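Local coordinates for protein caprin-1 (Homo sapiens, PDB 4WBE) that binds mRNA and regulates its transport, translation or stability, and is essential for the formation of cytoplasmic stress granules, at residues I46-E51 / I105-V109; E57-L61 / P93-T97; H82-E88 / Y99-K103. All blocks are in the same frame, centred on the assembly; numbering follows the deposited sequence.

Contact 1 of 3, residues I46-E51 / I105-V109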
loop_
_atom_site.group_PDB
_atom_site.type_symbol
_atom_site.label_atom_id
_atom_site.label_comp_id
_atom_site.label_asym_id
_atom_site.label_seq_id
_atom_site.Cartn_x
_atom_site.Cartn_y
_atom_site.Cartn_z
ATOM N N ILE A 46 15.590 -11.865 -15.854
ATOM C CA ILE A 46 14.351 -11.117 -15.699
ATOM C C ILE A 46 14.671 -9.624 -15.589
ATOM O O ILE A 46 13.990 -8.792 -16.190
ATOM C CB ILE A 46 13.506 -11.628 -14.521
ATOM C CG1 ILE A 46 13.205 -13.115 -14.719
ATOM C CG2 ILE A 46 12.199 -10.840 -14.409
ATOM C CD1 ILE A 46 12.664 -13.812 -13.491
ATOM N N LEU A 47 15.707 -9.296 -14.817
ATOM C CA LEU A 47 16.149 -7.912 -14.646
ATOM C C LEU A 47 17.642 -7.766 -14.914
ATOM O O LEU A 47 18.418 -8.673 -14.633
ATOM C CB LEU A 47 15.870 -7.437 -13.216
ATOM C CG LEU A 47 14.426 -7.289 -12.762
ATOM C CD1 LEU A 47 14.366 -6.691 -11.364
ATOM C CD2 LEU A 47 13.654 -6.424 -13.737
ATOM N N SER A 48 18.039 -6.626 -15.473
ATOM C CA SER A 48 19.443 -6.250 -15.504
ATOM C C SER A 48 19.739 -5.574 -14.176
ATOM O O SER A 48 18.814 -5.204 -13.450
ATOM C CB SER A 48 19.719 -5.274 -16.651
ATOM O OG SER A 48 19.102 -4.024 -16.412
ATOM N N GLU A 49 21.018 -5.412 -13.855
ATOM C CA GLU A 49 21.405 -4.720 -12.633
ATOM C C GLU A 49 20.945 -3.266 -12.698
ATOM O O GLU A 49 20.587 -2.665 -11.687
ATOM C CB GLU A 49 22.922 -4.804 -12.431
ATOM C CG GLU A 49 23.454 -4.066 -11.205
ATOM C CD GLU A 49 22.933 -4.614 -9.885
ATOM O OE1 GLU A 49 23.036 -5.836 -9.651
ATOM O OE2 GLU A 49 22.441 -3.810 -9.066
ATOM N N GLU A 50 20.953 -2.723 -13.908
ATOM C CA GLU A 50 20.547 -1.349 -14.162
ATOM C C GLU A 50 19.062 -1.154 -13.861
ATOM O O GLU A 50 18.668 -0.172 -13.228
ATOM C CB GLU A 50 20.850 -0.972 -15.614
ATOM C CG GLU A 50 22.301 -1.226 -16.046
ATOM C CD GLU A 50 22.585 -2.685 -16.392
ATOM O OE1 GLU A 50 22.287 -3.107 -17.527
ATOM O OE2 GLU A 50 23.108 -3.410 -15.518
ATOM N N GLU A 51 18.236 -2.081 -14.333
ATOM C CA GLU A 51 16.809 -2.017 -14.068
ATOM C C GLU A 51 16.530 -2.213 -12.587
ATOM O O GLU A 51 15.629 -1.595 -12.028
ATOM C CB GLU A 51 16.063 -3.054 -14.900
ATOM C CG GLU A 51 16.069 -2.746 -16.381
ATOM C CD GLU A 51 15.592 -3.914 -17.204
ATOM O OE1 GLU A 51 15.712 -5.063 -16.730
ATOM O OE2 GLU A 51 15.077 -3.684 -18.317
ATOM N N ILE A 105 9.141 -2.476 -16.732
ATOM C CA ILE A 105 9.972 -3.297 -15.856
ATOM C C ILE A 105 9.144 -4.100 -14.856
ATOM O O ILE A 105 9.342 -5.307 -14.707
ATOM C CB ILE A 105 11.015 -2.443 -15.097
ATOM C CG1 ILE A 105 12.003 -1.814 -16.082
ATOM C CG2 ILE A 105 11.774 -3.289 -14.097
ATOM C CD1 ILE A 105 12.963 -0.803 -15.447
ATOM N N VAL A 106 8.230 -3.423 -14.166
ATOM C CA VAL A 106 7.366 -4.069 -13.179
ATOM C C VAL A 106 6.525 -5.175 -13.817
ATOM O O VAL A 106 6.376 -6.264 -13.255
ATOM C CB VAL A 106 6.440 -3.042 -12.474
ATOM C CG1 VAL A 106 5.388 -3.757 -11.643
ATOM C CG2 VAL A 106 7.256 -2.113 -11.586
ATOM N N GLU A 107 5.974 -4.889 -14.992
ATOM C CA GLU A 107 5.202 -5.891 -15.722
ATOM C C GLU A 107 6.017 -7.152 -16.012
ATOM O O GLU A 107 5.520 -8.269 -15.859
ATOM C CB GLU A 107 4.670 -5.317 -17.035
ATOM C CG GLU A 107 3.493 -4.363 -16.881
ATOM C CD GLU A 107 3.166 -3.663 -18.182
ATOM O OE1 GLU A 107 4.112 -3.301 -18.909
ATOM O OE2 GLU A 107 1.971 -3.489 -18.485
ATOM N N ARG A 108 7.266 -6.979 -16.432
ATOM C CA ARG A 108 8.108 -8.136 -16.720
ATOM C C ARG A 108 8.384 -8.950 -15.457
ATOM O O ARG A 108 8.423 -10.184 -15.503
ATOM C CB ARG A 108 9.415 -7.753 -17.429
ATOM C CG ARG A 108 9.248 -7.442 -18.915
ATOM C CD ARG A 108 10.595 -7.377 -19.634
ATOM N NE ARG A 108 11.432 -6.269 -19.190
ATOM C CZ ARG A 108 12.515 -6.427 -18.436
ATOM N NH1 ARG A 108 12.892 -7.640 -18.055
ATOM N NH2 ARG A 108 13.224 -5.376 -18.068
ATOM N N VAL A 109 8.577 -8.260 -14.335
ATOM C CA VAL A 109 8.766 -8.937 -13.052
ATOM C C VAL A 109 7.510 -9.717 -12.643
ATOM O O VAL A 109 7.595 -10.909 -12.327
ATOM C CB VAL A 109 9.154 -7.949 -11.933
ATOM C CG1 VAL A 109 9.221 -8.666 -10.594
ATOM C CG2 VAL A 109 10.492 -7.304 -12.238
#

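Contact 2 of 3, residues E57-L61 / P93-T97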
loop_
_atom_site.group_PDB
_atom_site.type_symbol
_atom_site.label_atom_id
_atom_site.label_comp_id
_atom_site.label_asym_id
_atom_site.label_seq_id
_atom_site.Cartn_x
_atom_site.Cartn_y
_atom_site.Cartn_z
ATOM N N GLU A 57 15.665 2.929 -6.595
ATOM C CA GLU A 57 15.390 4.361 -6.524
ATOM C C GLU A 57 13.898 4.645 -6.400
ATOM O O GLU A 57 13.494 5.503 -5.620
ATOM C CB GLU A 57 15.996 5.103 -7.717
ATOM C CG GLU A 57 17.513 5.127 -7.689
ATOM C CD GLU A 57 18.024 5.796 -6.423
ATOM O OE1 GLU A 57 17.565 6.919 -6.123
ATOM O OE2 GLU A 57 18.872 5.204 -5.722
ATOM N N PHE A 58 13.088 3.930 -7.177
ATOM C CA PHE A 58 11.642 4.102 -7.112
ATOM C C PHE A 58 11.115 3.696 -5.742
ATOM O O PHE A 58 10.201 4.337 -5.204
ATOM C CB PHE A 58 10.937 3.292 -8.201
ATOM C CG PHE A 58 9.467 3.600 -8.324
ATOM C CD1 PHE A 58 9.039 4.768 -8.939
ATOM C CD2 PHE A 58 8.517 2.727 -7.811
ATOM C CE1 PHE A 58 7.685 5.061 -9.053
ATOM C CE2 PHE A 58 7.158 3.011 -7.921
ATOM C CZ PHE A 58 6.742 4.177 -8.541
ATOM N N TYR A 59 11.697 2.631 -5.190
ATOM C CA TYR A 59 11.326 2.141 -3.869
ATOM C C TYR A 59 11.413 3.243 -2.818
ATOM O O TYR A 59 10.521 3.386 -1.986
ATOM C CB TYR A 59 12.272 1.010 -3.456
ATOM C CG TYR A 59 12.015 0.475 -2.063
ATOM C CD1 TYR A 59 10.778 -0.043 -1.703
ATOM C CD2 TYR A 59 13.003 0.560 -1.083
ATOM C CE1 TYR A 59 10.547 -0.519 -0.415
ATOM C CE2 TYR A 59 12.782 0.101 0.206
ATOM C CZ TYR A 59 11.552 -0.436 0.534
ATOM O OH TYR A 59 11.334 -0.892 1.815
ATOM N N LYS A 60 12.489 4.023 -2.873
ATOM C CA LYS A 60 12.695 5.136 -1.951
ATOM C C LYS A 60 11.588 6.188 -2.073
ATOM O O LYS A 60 11.187 6.799 -1.086
ATOM C CB LYS A 60 14.078 5.768 -2.180
ATOM C CG LYS A 60 15.225 4.780 -2.046
ATOM C CD LYS A 60 16.568 5.479 -1.814
ATOM C CE LYS A 60 16.985 6.308 -3.012
ATOM N NZ LYS A 60 18.429 6.665 -2.981
ATOM N N LEU A 61 11.106 6.397 -3.295
ATOM C CA LEU A 61 10.083 7.405 -3.562
ATOM C C LEU A 61 8.699 7.019 -3.061
ATOM O O LEU A 61 7.927 7.876 -2.633
ATOM C CB LEU A 61 10.013 7.690 -5.059
ATOM C CG LEU A 61 11.314 8.224 -5.663
ATOM C CD1 LEU A 61 11.114 8.506 -7.136
ATOM C CD2 LEU A 61 11.769 9.482 -4.917
ATOM N N PRO A 93 9.076 12.249 -16.294
ATOM C CA PRO A 93 10.388 11.878 -15.758
ATOM C C PRO A 93 10.342 11.424 -14.299
ATOM O O PRO A 93 9.597 11.981 -13.493
ATOM C CB PRO A 93 11.187 13.183 -15.891
ATOM C CG PRO A 93 10.142 14.255 -15.796
ATOM C CD PRO A 93 8.976 13.699 -16.553
ATOM N N VAL A 94 11.136 10.402 -13.992
ATOM C CA VAL A 94 11.340 9.911 -12.632
ATOM C C VAL A 94 12.553 8.979 -12.666
ATOM O O VAL A 94 12.708 8.205 -13.612
ATOM C CB VAL A 94 10.080 9.175 -12.067
ATOM C CG1 VAL A 94 9.695 7.987 -12.940
ATOM C CG2 VAL A 94 10.313 8.722 -10.630
ATOM N N CYS A 95 13.424 9.075 -11.661
ATOM C CA CYS A 95 14.588 8.188 -11.554
ATOM C C CYS A 95 15.487 8.202 -12.787
ATOM O O CYS A 95 16.083 7.182 -13.137
ATOM C CB CYS A 95 14.143 6.749 -11.282
ATOM S SG CYS A 95 13.196 6.556 -9.769
ATOM N N GLY A 96 15.571 9.348 -13.455
ATOM C CA GLY A 96 16.383 9.460 -14.651
ATOM C C GLY A 96 15.780 8.731 -15.843
ATOM O O GLY A 96 16.414 8.612 -16.894
ATOM N N THR A 97 14.548 8.253 -15.689
ATOM C CA THR A 97 13.846 7.591 -16.782
ATOM C C THR A 97 12.389 8.059 -16.798
ATOM O O THR A 97 12.101 9.203 -16.444
ATOM C CB THR A 97 13.950 6.045 -16.681
ATOM O OG1 THR A 97 13.167 5.426 -17.710
ATOM C CG2 THR A 97 13.492 5.554 -15.315
#

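Contact 3 of 3, residues H82-E88 / Y99-K103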
loop_
_atom_site.group_PDB
_atom_site.type_symbol
_atom_site.label_atom_id
_atom_site.label_comp_id
_atom_site.label_asym_id
_atom_site.label_seq_id
_atom_site.Cartn_x
_atom_site.Cartn_y
_atom_site.Cartn_z
ATOM N N HIS A 82 3.587 9.289 -7.312
ATOM C CA HIS A 82 4.540 8.372 -7.933
ATOM C C HIS A 82 3.886 7.028 -8.265
ATOM O O HIS A 82 4.062 6.495 -9.358
ATOM C CB HIS A 82 5.722 8.125 -7.001
ATOM C CG HIS A 82 6.640 9.297 -6.861
ATOM N ND1 HIS A 82 7.146 9.982 -7.948
ATOM C CD2 HIS A 82 7.143 9.911 -5.764
ATOM C CE1 HIS A 82 7.919 10.963 -7.523
ATOM N NE2 HIS A 82 7.938 10.942 -6.205
ATOM N N LEU A 83 3.137 6.485 -7.308
ATOM C CA LEU A 83 2.443 5.222 -7.509
ATOM C C LEU A 83 1.416 5.325 -8.628
ATOM O O LEU A 83 1.331 4.448 -9.490
ATOM C CB LEU A 83 1.745 4.795 -6.218
ATOM C CG LEU A 83 2.652 4.178 -5.156
ATOM C CD1 LEU A 83 1.872 3.923 -3.880
ATOM C CD2 LEU A 83 3.270 2.892 -5.679
ATOM N N TRP A 84 0.627 6.393 -8.601
ATOM C CA TRP A 84 -0.408 6.594 -9.611
ATOM C C TRP A 84 0.196 6.736 -11.005
ATOM O O TRP A 84 -0.297 6.144 -11.974
ATOM C CB TRP A 84 -1.273 7.816 -9.281
ATOM C CG TRP A 84 -2.482 7.906 -10.156
ATOM C CD1 TRP A 84 -3.687 7.281 -9.961
ATOM C CD2 TRP A 84 -2.607 8.644 -11.373
ATOM N NE1 TRP A 84 -4.550 7.593 -10.981
ATOM C CE2 TRP A 84 -3.912 8.426 -11.863
ATOM C CE3 TRP A 84 -1.747 9.474 -12.095
ATOM C CZ2 TRP A 84 -4.373 9.009 -13.042
ATOM C CZ3 TRP A 84 -2.205 10.049 -13.263
ATOM C CH2 TRP A 84 -3.506 9.814 -13.726
ATOM N N ASP A 85 1.250 7.542 -11.102
ATOM C CA ASP A 85 1.948 7.735 -12.366
ATOM C C ASP A 85 2.522 6.424 -12.917
ATOM O O ASP A 85 2.503 6.196 -14.128
ATOM C CB ASP A 85 3.072 8.760 -12.210
ATOM C CG ASP A 85 2.557 10.186 -12.099
ATOM O OD1 ASP A 85 1.386 10.412 -12.438
ATOM O OD2 ASP A 85 3.330 11.078 -11.680
ATOM N N LEU A 86 3.051 5.575 -12.040
ATOM C CA LEU A 86 3.564 4.279 -12.486
ATOM C C LEU A 86 2.454 3.404 -13.067
ATOM O O LEU A 86 2.612 2.817 -14.139
ATOM C CB LEU A 86 4.305 3.532 -11.375
ATOM C CG LEU A 86 4.832 2.189 -11.906
ATOM C CD1 LEU A 86 6.306 2.030 -11.681
ATOM C CD2 LEU A 86 4.070 1.025 -11.291
ATOM N N LEU A 87 1.338 3.315 -12.350
ATOM C CA LEU A 87 0.191 2.525 -12.792
ATOM C C LEU A 87 -0.321 2.986 -14.158
ATOM O O LEU A 87 -0.776 2.173 -14.965
ATOM C CB LEU A 87 -0.920 2.580 -11.745
ATOM C CG LEU A 87 -0.474 1.972 -10.416
ATOM C CD1 LEU A 87 -1.409 2.343 -9.292
ATOM C CD2 LEU A 87 -0.391 0.467 -10.547
ATOM N N GLU A 88 -0.257 4.294 -14.399
ATOM C CA GLU A 88 -0.707 4.874 -15.661
ATOM C C GLU A 88 0.387 4.797 -16.714
ATOM O O GLU A 88 0.134 5.023 -17.898
ATOM C CB GLU A 88 -1.128 6.330 -15.459
ATOM C CG GLU A 88 -2.353 6.495 -14.574
ATOM C CD GLU A 88 -3.619 6.021 -15.264
ATOM O OE1 GLU A 88 -3.790 6.325 -16.463
ATOM O OE2 GLU A 88 -4.433 5.333 -14.615
ATOM N N TYR A 99 8.048 6.861 -16.003
ATOM C CA TYR A 99 7.129 5.925 -15.373
ATOM C C TYR A 99 6.739 4.838 -16.365
ATOM O O TYR A 99 6.463 3.700 -15.975
ATOM C CB TYR A 99 5.880 6.649 -14.881
ATOM C CG TYR A 99 6.129 7.591 -13.733
ATOM C CD1 TYR A 99 6.226 7.120 -12.431
ATOM C CD2 TYR A 99 6.254 8.952 -13.949
ATOM C CE1 TYR A 99 6.453 7.982 -11.369
ATOM C CE2 TYR A 99 6.480 9.823 -12.900
ATOM C CZ TYR A 99 6.575 9.334 -11.614
ATOM O OH TYR A 99 6.798 10.207 -10.578
ATOM N N LYS A 100 6.702 5.196 -17.645
ATOM C CA LYS A 100 6.393 4.227 -18.692
ATOM C C LYS A 100 7.411 3.090 -18.724
ATOM O O LYS A 100 7.045 1.920 -18.840
ATOM C CB LYS A 100 6.321 4.905 -20.059
ATOM C CG LYS A 100 5.917 3.958 -21.173
ATOM C CD LYS A 100 5.877 4.668 -22.516
ATOM C CE LYS A 100 5.535 3.702 -23.642
ATOM N NZ LYS A 100 5.185 4.424 -24.898
ATOM N N VAL A 101 8.688 3.437 -18.617
ATOM C CA VAL A 101 9.750 2.430 -18.580
ATOM C C VAL A 101 9.712 1.610 -17.287
ATOM O O VAL A 101 9.942 0.399 -17.307
ATOM C CB VAL A 101 11.143 3.069 -18.762
ATOM C CG1 VAL A 101 12.252 2.062 -18.473
ATOM C CG2 VAL A 101 11.289 3.657 -20.165
ATOM N N LEU A 102 9.457 2.279 -16.166
ATOM C CA LEU A 102 9.352 1.599 -14.881
ATOM C C LEU A 102 8.187 0.610 -14.856
ATOM O O LEU A 102 8.313 -0.498 -14.331
ATOM C CB LEU A 102 9.206 2.610 -13.744
ATOM C CG LEU A 102 10.444 3.446 -13.410
ATOM C CD1 LEU A 102 10.143 4.383 -12.254
ATOM C CD2 LEU A 102 11.616 2.541 -13.069
ATOM N N LYS A 103 7.055 1.020 -15.421
ATOM C CA LYS A 103 5.892 0.152 -15.496
ATOM C C LYS A 103 6.210 -1.091 -16.335
ATOM O O LYS A 103 5.831 -2.204 -15.971
ATOM C CB LYS A 103 4.690 0.897 -16.081
ATOM C CG LYS A 103 3.471 0.001 -16.245
ATOM C CD LYS A 103 2.299 0.748 -16.856
ATOM C CE LYS A 103 1.112 -0.180 -17.050
ATOM N NZ LYS A 103 -0.053 0.584 -17.566
HETATM O O HOH W 1 5.946 12.916 -10.712
#

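Contact 1 of 3, residues I46-E51 / I105-V109
Arg108 and Glu51 both leave their helices with CG anti to the carbonyl carbon and beside the backbone N (chi1 of Arg108 -77°). Beyond CG they differ. Glu51 runs on extended, whereas Arg108 bends at chi3 (-66°), and together these shapes bring NH2 to the carboxylate. The two chains cross at about a right angle. Arg108 NH2 donates to Glu51 OE1 at 2.8 Å, near the guanidinium plane, on the syn side of the carboxylate but well out of the carboxylate plane. The carboxylate meets the guanidinium at its edge, the two planes turned 30° apart. Glu51 OE2, the other oxygen of the salt bridge, is modelled even closer to Arg108 NH2, too close for the exact length to be trusted. Arg108 NH1 turns to Ile46 O, but that bond is modelled very short and its exact length is doubtful.

Glu51 OE1 has a second donor. Ser48 N reaches Glu51 OE1 at 3.1 Å on the anti side, from the opposite face of the carboxylate plane. These two bonds hold the rotation of the carboxylate.

Next to the polar group the packing is aliphatic. Leu47 CD2 touches Val109 CG2 at 3.6 Å and Ile105 CG2 at 3.7 Å, the two methyls lying at nearly a right angle to each other about it. Ile105 CD1 lies against Glu51 CG at 3.8 Å, so the methylene part of the glutamate also takes part. Ile46 adds a looser touch of CG2 on Val109. Leu37 of helix 31-39 packs on both Ile46 and Leu47.

Glu51 N in turn donates to Ser48 OG at 3.0 Å. Ser48 and Glu51 thus form a capping box at the start of helix 49-62. Within the caprin-1 dimerization domain, the salt bridge ties this capped helix start to helix 99-111.

Contact 2 of 3, residues E57-L61 / P93-T97
Leu61 and Val94 make the tightest apolar touch between helix segment 57-61 and the turn at 93-97. Leu61 CD1 lies 3.6 Å from Val94 CG2, and the two side chains slide past each other in opposite directions. Val94 holds CG2 anti to its backbone N (chi1 of CG1 59°), and this branch is the one that faces the helix. The same methyl also comes to the edge of the Phe58 ring, near its plane, with CD1 as the closest ring atom. That approach is loose. Leu102 and Tyr99 of helix 99-111 touch both Phe58 and Val94, and Leu86 packs on Phe58 as well.

The sulfur contacts form a second group. The CB of Cys95 is directed toward the helix, and SG lies against it, touching Glu57, Phe58 and Leu61, about one turn of the helix. Cys95 SG is 3.8 Å from Glu57 CB and 3.9 Å from Leu61 CD1. Cys95 SG also lies 3.7 Å from Phe58 N, a packing distance. All touches between the two segments are of this van der Waals kind.

Polar bonds stay within each segment. On the helix, Lys60 NZ forms a salt bridge with Glu57 OE2 at 3.1 Å, on the syn side of the carboxylate. The glutamate chain bends at chi2, and its acid end turns to Lys60 while CB remains against the sulfur. On the turn, Val94 N donates to Thr97 O at 2.9 Å, and Thr97 N returns a bond to Val94 O at 2.8 Å.

Cys95 and Gly96 both have positive phi, 56° and 72°, as the two central residues of a type I' turn do. The paired bonds of Val94 and Thr97 make this the tight two-residue loop of a short antiparallel beta-hairpin. Its turn docks on the side of helix 49-62 through the cysteine and the valine.

Contact 3 of 3, residues H82-E88 / Y99-K103
Tyr99 OH is bonded to His82 ND1 at 2.7 Å, and either atom could be the donor. The hydroxyl lies at the edge of the imidazole, near its plane. A water 2.8 Å from Tyr99 OH is the second partner, and it also gives a weak bond to Asp85 OD2. The phenol group is thus satisfied on the protein and the water side. Its ring is covered on one face by Asp85 CB, which sits 3.3 Å from the centroid, almost on the ring normal, in a CH-pi contact. With an alanine in place of Tyr99, His82 ND1 would probably lose this partner and a gap would open over Asp85 CB.

The two segments belong to a pair of helices joined by a short beta-hairpin, and they cross at -71° with axes 7.9 Å apart. Leu86 CD1 fills the crossing against Leu102 CB at 3.6 Å. On the side of helix 77-88 turned from segment 99-103, Leu83 packs on Leu19 and Trp84 on Gln12, both of the second subunit.

Lys103 is fully extended from CG, which is anti to the backbone N (chi1 177°). Its methylenes run past Leu86 O. Lys103 NZ then donates to Leu87 O at 3.1 Å, from above the carbonyl plane and 37° out of it. Glu88 OE2 has its salt bridge with Arg14 of helix 2-27 instead.

From the N terminus, helix 2-27 and helix 31-39 come before all three contacts. Contact 1 opens at the start of helix 49-62 and closes the longest loop, ending on helix 99-111. Contacts 2 and 3 both nest inside it. They cross each other: contact 2 begins on helix 49-62, contact 3 on helix 77-88, then the hairpin closes contact 2 and the next helix closes contact 3. Contacts 2 and 3 touch through Phe58 with Leu102 and Val94 with Tyr99. Contacts 1 and 3 meet at Val106 and Leu86. Helix 99-111 is thereby tied to helix 49-62, helix 77-88 and the hairpin.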